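Local atomic coordinates of SnoK (Streptomyces nogalater, PDB entry 5EPA), a protein that probably acts as a non-heme iron, 2-oxoglutarate-dependent carbocyclase in the biosynthesis of the polyketide nogalamycin. Residues K122-H133 / V221-V232. Residues are numbered along the deposited sequence; the frame is centred on the assembly and turned at random.
Sequences KEPKRTLPTLVH and VHMAEANTSDSV. With FE (Fe (III) ion), chain G; AKG (2-oxoglutaric acid), chain H.
H133 and H222 bring NE2 to the same iron(III) ion, each at 2.1 Å. Their ring planes are turned 63° to each other. The two residues form an antiparallel hydrogen-bonded pair, with H222 N to H133 O at 2.9 Å. Both CG atoms sit between the backbone N and the carbonyl carbon (chi1 63° and 61°), which carries both rings to the iron. H133 ND1 donates to L131 O in the ring plane, and H222 ND1 to the carbonyl of T220. These bonds, with the iron, help to fix the ring rotations. T130 and A224 form a second hydrogen-bonded pair, separated from the first by a beta bulge. T130 OG1 donates to O4 of 2-oxoglutarate at 2.8 Å and accepts from K122 NZ. A224 CB packs beside both oxygens. At the far end the CG of N227 lies opposite the backbone N, which carries the amide across to K122 and P124. Its ND2 donates to K122 O at 2.9 Å and to S231 O, both near the amide plane. Its OD1 takes S229 N, an Asx turn, and S229 OG. Beyond N227, K125 NZ meets D230 OD1 at 3.0 Å in a salt bridge. D135 completes the two-histidine, one-carboxylate facial triad typical of PhyH-type dioxygenases of the cupin fold.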
loop_
_atom_site.group_PDB
_atom_site.type_symbol
_atom_site.label_atom_id
_atom_site.label_comp_id
_atom_site.label_asym_id
_atom_site.label_seq_id
_atom_site.Cartn_x
_atom_site.Cartn_y
_atom_site.Cartn_z
ATOM N N LYS A 122 2.018 8.328 -10.628
ATOM C CA LYS A 122 2.720 9.622 -10.546
ATOM C C LYS A 122 3.154 10.073 -11.940
ATOM O O LYS A 122 3.964 9.412 -12.551
ATOM C CB LYS A 122 3.958 9.577 -9.619
ATOM C CG LYS A 122 3.657 9.627 -8.116
ATOM C CD LYS A 122 4.959 9.755 -7.316
ATOM C CE LYS A 122 4.759 9.688 -5.793
ATOM N NZ LYS A 122 4.446 11.010 -5.212
ATOM N N GLU A 123 2.637 11.203 -12.397
ATOM C CA GLU A 123 3.008 11.730 -13.679
ATOM C C GLU A 123 4.356 12.429 -13.559
ATOM O O GLU A 123 4.643 13.041 -12.526
ATOM C CB GLU A 123 1.976 12.731 -14.172
ATOM C CG GLU A 123 0.604 12.145 -14.484
ATOM C CD GLU A 123 0.545 11.291 -15.774
ATOM O OE1 GLU A 123 1.412 11.476 -16.695
ATOM O OE2 GLU A 123 -0.408 10.426 -15.865
ATOM N N PRO A 124 5.180 12.347 -14.615
ATOM C CA PRO A 124 6.517 12.939 -14.602
ATOM C C PRO A 124 6.481 14.449 -14.594
ATOM O O PRO A 124 5.698 15.050 -15.310
ATOM C CB PRO A 124 7.138 12.439 -15.902
ATOM C CG PRO A 124 5.964 12.138 -16.817
ATOM C CD PRO A 124 4.860 11.697 -15.901
ATOM N N LYS A 125 7.267 15.044 -13.700
ATOM C CA LYS A 125 7.418 16.505 -13.593
ATOM C C LYS A 125 6.160 17.264 -13.141
ATOM O O LYS A 125 6.164 18.482 -13.120
ATOM C CB LYS A 125 7.906 17.086 -14.927
ATOM C CG LYS A 125 9.106 16.344 -15.484
ATOM C CD LYS A 125 10.100 17.265 -16.190
ATOM C CE LYS A 125 11.498 16.649 -16.207
ATOM N NZ LYS A 125 11.500 15.372 -16.981
ATOM N N ARG A 126 5.119 16.553 -12.739
ATOM C CA ARG A 126 3.894 17.182 -12.248
ATOM C C ARG A 126 3.460 16.673 -10.884
ATOM O O ARG A 126 2.329 16.906 -10.468
ATOM C CB ARG A 126 2.738 16.942 -13.216
ATOM C CG ARG A 126 2.772 17.825 -14.440
ATOM C CD ARG A 126 3.137 16.993 -15.640
ATOM N NE ARG A 126 1.984 16.226 -16.103
ATOM C CZ ARG A 126 2.032 15.353 -17.105
ATOM N NH1 ARG A 126 0.923 14.695 -17.459
ATOM N NH2 ARG A 126 3.185 15.153 -17.768
ATOM N N THR A 127 4.355 16.003 -10.188
ATOM C CA THR A 127 4.055 15.451 -8.900
ATOM C C THR A 127 4.966 15.923 -7.791
ATOM O O THR A 127 6.173 16.124 -7.960
ATOM C CB THR A 127 4.129 13.915 -8.913
ATOM O OG1 THR A 127 5.300 13.507 -9.633
ATOM C CG2 THR A 127 2.879 13.340 -9.572
ATOM N N LEU A 128 4.355 16.063 -6.635
ATOM C CA LEU A 128 5.068 16.235 -5.382
ATOM C C LEU A 128 5.487 14.893 -4.800
ATOM O O LEU A 128 4.964 13.841 -5.201
ATOM C CB LEU A 128 4.161 16.960 -4.377
ATOM C CG LEU A 128 3.814 18.423 -4.698
ATOM C CD1 LEU A 128 2.781 18.914 -3.695
ATOM C CD2 LEU A 128 5.044 19.321 -4.661
ATOM N N PRO A 129 6.404 14.918 -3.832
ATOM C CA PRO A 129 6.622 13.710 -3.059
ATOM C C PRO A 129 5.344 13.310 -2.350
ATOM O O PRO A 129 4.524 14.164 -2.029
ATOM C CB PRO A 129 7.669 14.149 -1.987
ATOM C CG PRO A 129 8.304 15.369 -2.529
ATOM C CD PRO A 129 7.240 16.039 -3.351
ATOM N N THR A 130 5.187 12.019 -2.099
ATOM C CA THR A 130 4.103 11.537 -1.248
ATOM C C THR A 130 4.534 11.728 0.216
ATOM O O THR A 130 5.508 11.141 0.679
ATOM C CB THR A 130 3.799 10.068 -1.482
ATOM O OG1 THR A 130 3.512 9.842 -2.864
ATOM C CG2 THR A 130 2.604 9.658 -0.660
ATOM N N LEU A 131 3.794 12.550 0.924
ATOM C CA LEU A 131 4.120 12.922 2.270
ATOM C C LEU A 131 4.195 11.695 3.179
ATOM O O LEU A 131 3.361 10.794 3.143
ATOM C CB LEU A 131 3.096 13.941 2.787
ATOM C CG LEU A 131 3.335 14.555 4.201
ATOM C CD1 LEU A 131 4.556 15.453 4.267
ATOM C CD2 LEU A 131 2.091 15.327 4.627
ATOM N N VAL A 132 5.207 11.712 4.034
ATOM C CA VAL A 132 5.450 10.637 4.994
ATOM C C VAL A 132 4.217 10.336 5.873
ATOM O O VAL A 132 3.532 11.240 6.327
ATOM C CB VAL A 132 6.684 10.968 5.891
ATOM C CG1 VAL A 132 6.423 12.210 6.749
ATOM C CG2 VAL A 132 7.059 9.801 6.790
ATOM N N HIS A 133 3.993 9.049 6.135
ATOM C CA HIS A 133 2.876 8.603 6.975
ATOM C C HIS A 133 3.018 7.147 7.319
ATOM O O HIS A 133 3.894 6.473 6.792
ATOM C CB HIS A 133 1.530 8.809 6.220
ATOM C CG HIS A 133 1.410 7.990 4.959
ATOM N ND1 HIS A 133 2.055 8.323 3.791
ATOM C CD2 HIS A 133 0.735 6.836 4.699
ATOM C CE1 HIS A 133 1.785 7.408 2.866
ATOM N NE2 HIS A 133 1.014 6.456 3.394
ATOM N N VAL A 221 6.520 3.467 8.869
ATOM C CA VAL A 221 6.552 4.809 8.347
ATOM C C VAL A 221 7.154 4.756 6.941
ATOM O O VAL A 221 8.243 4.199 6.742
ATOM C CB VAL A 221 7.334 5.752 9.273
ATOM C CG1 VAL A 221 7.479 7.134 8.681
ATOM C CG2 VAL A 221 6.609 5.875 10.591
ATOM N N HIS A 222 6.479 5.390 5.996
ATOM C CA HIS A 222 6.957 5.420 4.645
ATOM C C HIS A 222 6.564 6.688 3.901
ATOM O O HIS A 222 5.753 7.492 4.349
ATOM C CB HIS A 222 6.437 4.184 3.903
ATOM C CG HIS A 222 4.939 4.100 3.817
ATOM N ND1 HIS A 222 4.168 3.693 4.880
ATOM C CD2 HIS A 222 4.070 4.353 2.802
ATOM C CE1 HIS A 222 2.885 3.705 4.526
ATOM N NE2 HIS A 222 2.782 4.131 3.267
ATOM N N MET A 223 7.119 6.832 2.714
ATOM C CA MET A 223 6.916 8.016 1.907
ATOM C C MET A 223 7.269 7.687 0.450
ATOM O O MET A 223 7.690 6.579 0.173
ATOM C CB MET A 223 7.777 9.156 2.482
ATOM C CG MET A 223 9.268 9.006 2.199
ATOM S SD MET A 223 10.285 9.759 3.479
ATOM C CE MET A 223 10.203 8.459 4.724
ATOM N N ALA A 224 7.136 8.645 -0.462
ATOM C CA ALA A 224 7.640 8.459 -1.828
ATOM C C ALA A 224 8.196 9.722 -2.443
ATOM O O ALA A 224 7.758 10.800 -2.136
ATOM C CB ALA A 224 6.548 7.901 -2.727
ATOM N N GLU A 225 9.136 9.550 -3.357
ATOM C CA GLU A 225 9.730 10.656 -4.119
ATOM C C GLU A 225 8.750 11.260 -5.070
ATOM O O GLU A 225 7.817 10.612 -5.502
ATOM C CB GLU A 225 10.866 10.161 -5.027
ATOM C CG GLU A 225 12.004 9.467 -4.333
ATOM C CD GLU A 225 12.598 10.350 -3.264
ATOM O OE1 GLU A 225 13.163 11.390 -3.635
ATOM O OE2 GLU A 225 12.465 10.002 -2.061
ATOM N N ALA A 226 8.993 12.504 -5.423
ATOM C CA ALA A 226 8.399 13.085 -6.628
ATOM C C ALA A 226 8.867 12.297 -7.854
ATOM O O ALA A 226 9.954 11.706 -7.857
ATOM C CB ALA A 226 8.841 14.533 -6.769
ATOM N N ASN A 227 8.076 12.294 -8.905
ATOM C CA ASN A 227 8.521 11.721 -10.162
ATOM C C ASN A 227 9.079 12.832 -10.983
ATOM O O ASN A 227 8.325 13.677 -11.472
ATOM C CB ASN A 227 7.370 11.023 -10.910
ATOM C CG ASN A 227 7.806 10.424 -12.241
ATOM O OD1 ASN A 227 8.966 10.550 -12.657
ATOM N ND2 ASN A 227 6.872 9.735 -12.910
ATOM N N THR A 228 10.412 12.852 -11.109
ATOM C CA THR A 228 11.138 13.850 -11.922
ATOM C C THR A 228 11.771 13.205 -13.128
ATOM O O THR A 228 12.504 13.852 -13.859
ATOM C CB THR A 228 12.273 14.532 -11.126
ATOM O OG1 THR A 228 13.124 13.512 -10.588
ATOM C CG2 THR A 228 11.702 15.339 -9.983
ATOM N N SER A 229 11.401 11.957 -13.402
ATOM C CA SER A 229 11.817 11.279 -14.625
ATOM C C SER A 229 11.024 11.790 -15.850
ATOM O O SER A 229 10.326 12.796 -15.789
ATOM C CB SER A 229 11.649 9.769 -14.477
ATOM O OG SER A 229 10.282 9.382 -14.687
ATOM N N ASP A 230 11.143 11.068 -16.959
ATOM C CA ASP A 230 10.425 11.397 -18.170
ATOM C C ASP A 230 9.241 10.455 -18.407
ATOM O O ASP A 230 8.564 10.539 -19.434
ATOM C CB ASP A 230 11.391 11.357 -19.351
ATOM C CG ASP A 230 12.344 12.567 -19.358
ATOM O OD1 ASP A 230 11.849 13.711 -19.439
ATOM O OD2 ASP A 230 13.585 12.377 -19.328
ATOM N N SER A 231 9.000 9.545 -17.464
ATOM C CA SER A 231 7.998 8.489 -17.662
ATOM C C SER A 231 7.058 8.370 -16.486
ATOM O O SER A 231 7.463 8.520 -15.328
ATOM C CB SER A 231 8.692 7.143 -17.835
ATOM O OG SER A 231 9.424 7.164 -19.004
ATOM N N VAL A 232 5.825 8.012 -16.798
ATOM C CA VAL A 232 4.822 7.773 -15.813
ATOM C C VAL A 232 5.271 6.661 -14.857
ATOM O O VAL A 232 5.844 5.669 -15.270
ATOM C CB VAL A 232 3.472 7.347 -16.488
ATOM C CG1 VAL A 232 2.466 6.993 -15.404
ATOM C CG2 VAL A 232 2.873 8.452 -17.329
HETATM FE FE FE G . 0.782 4.512 2.603
HETATM C C1 AKG H . 1.077 3.043 0.253
HETATM O O1 AKG H . 1.073 2.102 -0.580
HETATM O O2 AKG H . 0.709 2.973 1.456
HETATM C C2 AKG H . 1.510 4.374 -0.165
HETATM O O5 AKG H . 1.482 5.210 0.726
HETATM C C3 AKG H . 1.949 4.648 -1.581
HETATM C C4 AKG H . 2.177 6.115 -1.956
HETATM C C5 AKG H . 2.685 6.225 -3.406
HETATM O O3 AKG H . 2.464 5.310 -4.264
HETATM O O4 AKG H . 3.321 7.221 -3.758
HETATM O O HOH W 1 7.446 15.882 -10.325
HETATM O O HOH W 2 -1.226 4.965 1.939
#